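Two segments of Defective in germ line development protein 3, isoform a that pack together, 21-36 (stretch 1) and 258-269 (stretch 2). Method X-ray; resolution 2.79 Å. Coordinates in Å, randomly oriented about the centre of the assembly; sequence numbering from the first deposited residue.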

# COMPACT_ATOMS: atom_id res chain seq x y z
N PRO A 21 19.76 9.41 -25.78
CA PRO A 21 20.77 10.11 -24.98
C PRO A 21 20.45 10.19 -23.49
O PRO A 21 19.60 10.98 -23.08
CB PRO A 21 20.82 11.50 -25.62
CG PRO A 21 20.47 11.22 -27.03
CD PRO A 21 19.33 10.25 -26.91
N MET A 22 21.12 9.37 -22.69
CA MET A 22 20.89 9.40 -21.26
C MET A 22 21.45 10.71 -20.73
O MET A 22 22.64 10.98 -20.84
CB MET A 22 21.60 8.24 -20.55
CG MET A 22 21.07 6.86 -20.90
SD MET A 22 21.28 5.73 -19.50
CE MET A 22 19.67 5.89 -18.71
N ILE A 23 20.57 11.54 -20.19
CA ILE A 23 21.00 12.80 -19.64
C ILE A 23 21.86 12.50 -18.42
O ILE A 23 23.00 12.97 -18.31
CB ILE A 23 19.79 13.67 -19.24
CG1 ILE A 23 19.01 14.07 -20.50
CG2 ILE A 23 20.25 14.89 -18.46
CD1 ILE A 23 19.77 15.01 -21.43
N GLU A 24 21.33 11.70 -17.51
CA GLU A 24 22.07 11.36 -16.30
C GLU A 24 21.74 9.98 -15.76
O GLU A 24 20.66 9.44 -16.01
CB GLU A 24 21.81 12.41 -15.21
CG GLU A 24 20.43 12.33 -14.58
CD GLU A 24 20.17 13.44 -13.58
OE1 GLU A 24 20.99 13.63 -12.65
OE2 GLU A 24 19.14 14.12 -13.71
N ILE A 25 22.69 9.43 -15.02
CA ILE A 25 22.53 8.13 -14.37
C ILE A 25 22.88 8.42 -12.91
O ILE A 25 23.99 8.15 -12.46
CB ILE A 25 23.52 7.10 -14.95
CG1 ILE A 25 23.39 7.05 -16.47
CG2 ILE A 25 23.24 5.71 -14.38
CD1 ILE A 25 24.42 6.15 -17.15
N ASN A 26 21.92 9.00 -12.20
CA ASN A 26 22.07 9.41 -10.80
C ASN A 26 21.31 8.48 -9.86
O ASN A 26 20.07 8.46 -9.85
CB ASN A 26 21.55 10.84 -10.64
CG ASN A 26 21.75 11.39 -9.25
OD1 ASN A 26 21.98 10.65 -8.30
ND2 ASN A 26 21.66 12.71 -9.13
N PRO A 27 22.03 7.70 -9.04
CA PRO A 27 21.44 6.76 -8.08
C PRO A 27 20.42 7.37 -7.12
O PRO A 27 19.51 6.68 -6.66
CB PRO A 27 22.66 6.22 -7.34
CG PRO A 27 23.75 6.30 -8.36
CD PRO A 27 23.51 7.66 -8.96
N THR A 28 20.57 8.66 -6.82
CA THR A 28 19.67 9.35 -5.90
C THR A 28 18.34 9.67 -6.56
O THR A 28 17.44 10.22 -5.92
CB THR A 28 20.27 10.67 -5.38
OG1 THR A 28 20.03 11.72 -6.33
CG2 THR A 28 21.77 10.52 -5.16
N ARG A 29 18.24 9.35 -7.84
CA ARG A 29 17.03 9.58 -8.61
C ARG A 29 16.36 8.22 -8.72
O ARG A 29 16.80 7.37 -9.50
CB ARG A 29 17.38 10.10 -10.00
CG ARG A 29 18.24 11.35 -9.99
CD ARG A 29 17.53 12.51 -9.33
NE ARG A 29 16.29 12.83 -10.01
CZ ARG A 29 15.51 13.86 -9.69
NH1 ARG A 29 15.85 14.65 -8.68
NH2 ARG A 29 14.38 14.08 -10.36
N VAL A 30 15.30 8.01 -7.96
CA VAL A 30 14.66 6.71 -7.97
C VAL A 30 13.14 6.78 -8.00
O VAL A 30 12.55 7.82 -7.73
CB VAL A 30 15.06 5.90 -6.71
CG1 VAL A 30 16.57 5.97 -6.50
CG2 VAL A 30 14.35 6.44 -5.49
N THR A 31 12.52 5.65 -8.34
CA THR A 31 11.07 5.52 -8.37
C THR A 31 10.64 4.52 -7.29
O THR A 31 11.23 3.44 -7.18
CB THR A 31 10.56 4.98 -9.72
OG1 THR A 31 10.77 5.97 -10.75
CG2 THR A 31 9.07 4.65 -9.64
N LEU A 32 9.64 4.87 -6.50
CA LEU A 32 9.14 3.96 -5.48
C LEU A 32 7.81 3.39 -5.98
O LEU A 32 7.02 4.08 -6.64
CB LEU A 32 8.93 4.69 -4.14
CG LEU A 32 8.37 3.83 -3.00
CD1 LEU A 32 9.30 2.64 -2.74
CD2 LEU A 32 8.23 4.68 -1.74
N ASN A 33 7.56 2.11 -5.69
CA ASN A 33 6.34 1.45 -6.13
C ASN A 33 5.55 0.94 -4.95
O ASN A 33 6.10 0.28 -4.07
CB ASN A 33 6.67 0.26 -7.04
CG ASN A 33 7.52 0.66 -8.23
OD1 ASN A 33 7.11 1.48 -9.06
ND2 ASN A 33 8.71 0.08 -8.31
N MET A 34 4.26 1.25 -4.92
CA MET A 34 3.41 0.82 -3.83
C MET A 34 2.05 0.45 -4.38
O MET A 34 1.71 0.80 -5.50
CB MET A 34 3.27 1.93 -2.78
CG MET A 34 4.54 2.24 -2.01
SD MET A 34 4.39 3.81 -1.10
CE MET A 34 3.13 3.35 0.13
N GLU A 35 1.28 -0.29 -3.58
CA GLU A 35 -0.05 -0.70 -3.97
C GLU A 35 -1.10 0.15 -3.26
O GLU A 35 -1.05 0.31 -2.04
CB GLU A 35 -0.25 -2.18 -3.65
CG GLU A 35 0.00 -3.12 -4.82
CD GLU A 35 1.42 -3.06 -5.36
OE1 GLU A 35 1.69 -3.71 -6.40
OE2 GLU A 35 2.27 -2.36 -4.77
N PHE A 36 -2.03 0.69 -4.04
CA PHE A 36 -3.11 1.53 -3.53
C PHE A 36 -4.44 1.03 -4.11
O PHE A 36 -4.53 0.72 -5.30
CB PHE A 36 -2.89 3.00 -3.94
CG PHE A 36 -1.92 3.75 -3.05
CD1 PHE A 36 -2.40 4.64 -2.08
CD2 PHE A 36 -0.55 3.58 -3.18
CE1 PHE A 36 -1.52 5.35 -1.26
CE2 PHE A 36 0.34 4.29 -2.35
CZ PHE A 36 -0.15 5.17 -1.39
N LEU A 258 1.59 -6.03 4.74
CA LEU A 258 2.03 -7.13 3.88
C LEU A 258 2.20 -6.77 2.41
O LEU A 258 2.85 -7.49 1.66
CB LEU A 258 1.07 -8.32 4.00
CG LEU A 258 1.01 -9.08 5.33
CD1 LEU A 258 0.06 -10.27 5.21
CD2 LEU A 258 2.40 -9.55 5.70
N LEU A 259 1.58 -5.67 2.00
CA LEU A 259 1.66 -5.20 0.62
C LEU A 259 3.12 -5.07 0.19
O LEU A 259 3.93 -4.52 0.93
CB LEU A 259 0.98 -3.84 0.48
CG LEU A 259 -0.54 -3.83 0.42
CD1 LEU A 259 -1.03 -2.41 0.47
CD2 LEU A 259 -1.01 -4.53 -0.86
N PRO A 260 3.46 -5.57 -1.00
CA PRO A 260 4.84 -5.49 -1.50
C PRO A 260 5.23 -4.06 -1.83
O PRO A 260 4.38 -3.21 -2.09
CB PRO A 260 4.81 -6.39 -2.73
CG PRO A 260 3.43 -6.18 -3.26
CD PRO A 260 2.60 -6.25 -1.99
N ILE A 261 6.53 -3.79 -1.82
CA ILE A 261 7.06 -2.46 -2.10
C ILE A 261 8.40 -2.64 -2.80
O ILE A 261 9.09 -3.63 -2.57
CB ILE A 261 7.25 -1.68 -0.77
CG1 ILE A 261 7.35 -0.18 -1.03
CG2 ILE A 261 8.53 -2.15 -0.06
CD1 ILE A 261 7.20 0.64 0.23
N SER A 262 8.77 -1.70 -3.66
CA SER A 262 10.04 -1.80 -4.36
C SER A 262 10.50 -0.43 -4.82
O SER A 262 9.69 0.46 -5.05
CB SER A 262 9.93 -2.72 -5.57
OG SER A 262 9.17 -2.11 -6.59
N MET A 263 11.81 -0.28 -4.98
CA MET A 263 12.39 0.98 -5.42
C MET A 263 13.38 0.74 -6.54
O MET A 263 14.31 -0.05 -6.38
CB MET A 263 13.08 1.66 -4.24
CG MET A 263 13.53 3.06 -4.51
SD MET A 263 14.19 3.76 -3.01
CE MET A 263 15.78 2.97 -2.96
N CYS A 264 13.19 1.41 -7.66
CA CYS A 264 14.09 1.24 -8.80
C CYS A 264 15.03 2.42 -9.01
O CYS A 264 14.78 3.54 -8.54
CB CYS A 264 13.26 1.00 -10.07
SG CYS A 264 12.08 -0.38 -9.96
N PHE A 265 16.12 2.16 -9.73
CA PHE A 265 17.12 3.17 -10.06
C PHE A 265 18.25 2.56 -10.88
O PHE A 265 18.43 1.34 -10.89
CB PHE A 265 17.71 3.83 -8.81
CG PHE A 265 18.41 2.87 -7.88
CD1 PHE A 265 17.68 2.06 -7.02
CD2 PHE A 265 19.79 2.78 -7.86
CE1 PHE A 265 18.33 1.18 -6.14
CE2 PHE A 265 20.45 1.90 -6.99
CZ PHE A 265 19.71 1.10 -6.13
N ASN A 266 19.00 3.42 -11.56
CA ASN A 266 20.13 2.98 -12.37
C ASN A 266 21.42 3.41 -11.67
O ASN A 266 21.41 4.35 -10.88
CB ASN A 266 20.07 3.61 -13.77
CG ASN A 266 18.76 3.31 -14.48
OD1 ASN A 266 18.16 2.26 -14.28
ND2 ASN A 266 18.33 4.23 -15.34
N ILE A 267 22.53 2.74 -11.94
CA ILE A 267 23.76 3.14 -11.29
C ILE A 267 25.03 2.78 -12.06
O ILE A 267 25.27 1.62 -12.38
CB ILE A 267 23.83 2.54 -9.86
CG1 ILE A 267 25.06 3.07 -9.13
CG2 ILE A 267 23.82 1.02 -9.90
CD1 ILE A 267 24.94 3.01 -7.63
N LYS A 268 25.82 3.80 -12.39
CA LYS A 268 27.07 3.60 -13.11
C LYS A 268 27.97 2.70 -12.26
O LYS A 268 28.06 2.89 -11.05
CB LYS A 268 27.78 4.94 -13.37
CG LYS A 268 27.53 5.53 -14.76
CD LYS A 268 28.17 6.91 -14.92
CE LYS A 268 27.45 7.95 -14.06
NZ LYS A 268 28.03 9.33 -14.16
N ASN A 269 28.60 1.72 -12.90
CA ASN A 269 29.48 0.78 -12.20
C ASN A 269 30.48 1.49 -11.29
O ASN A 269 30.80 1.00 -10.21

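The apolar centre of this contact lies on the sheet face that carries Leu-32 and Met-263. These two residues form a non-hydrogen-bonded antiparallel pair, with CA atoms 4.4 Å apart. Leu-32 CD1 sits 3.8 Å from Ile-261 CG1 and 4.2 Å from Met-263 CB. Val-30 fits between two partners: its CG2 is 3.6 Å from Met-263 CG, and its CG1 is 3.3 Å from Phe-265 CB. Met-34 CG lies 3.8 Å from Ile-261 CD1. All of these residues are buried, so the packing removes hydrocarbon surface from water.

The backbones hold this packing in register. Strands 29-35 and 260-268 run antiparallel, at 159° between their directions. Thr-31 and Cys-264 form a hydrogen-bonded pair: Thr-31 N donates to Cys-264 O at 3.1 Å, and Cys-264 N donates to Thr-31 O at 2.9 Å. Asn-33 and Ser-262 form the next such pair. Asn-33 N reaches Ser-262 O at 2.8 Å, while the return bond from Ser-262 N to Asn-33 O is weak, at 3.3 Å. Between the two pairs, Met-263 CA makes a CA-H...O contact of 3.2 Å with Thr-31 O.

Outside the strand pairing, Pro-27 CG meets Ile-267 CD1 at 3.6 Å. A type I turn from Asn-26 to Arg-29 precedes the bridged residues, closed by Arg-29 N to Asn-26 O at 2.9 Å. Asn-26 OD1 also accepts a bond from Thr-28 N at 2.9 Å. Before the turn, Ile-25 CG2 packs 3.9 Å from Asn-266 CB, and Ile-25 CD1 lies 4.0 Å from the aliphatic CG of Lys-268.

The polar edge is on the face of Thr-31, Asn-33, Ser-262 and Cys-264. Here Asn-33 ND2 donates to Ser-262 OG at 2.8 Å, adding a side-chain bond to a backbone pair. Asn-33 ND2 also lies 3.8 Å from Cys-264 SG.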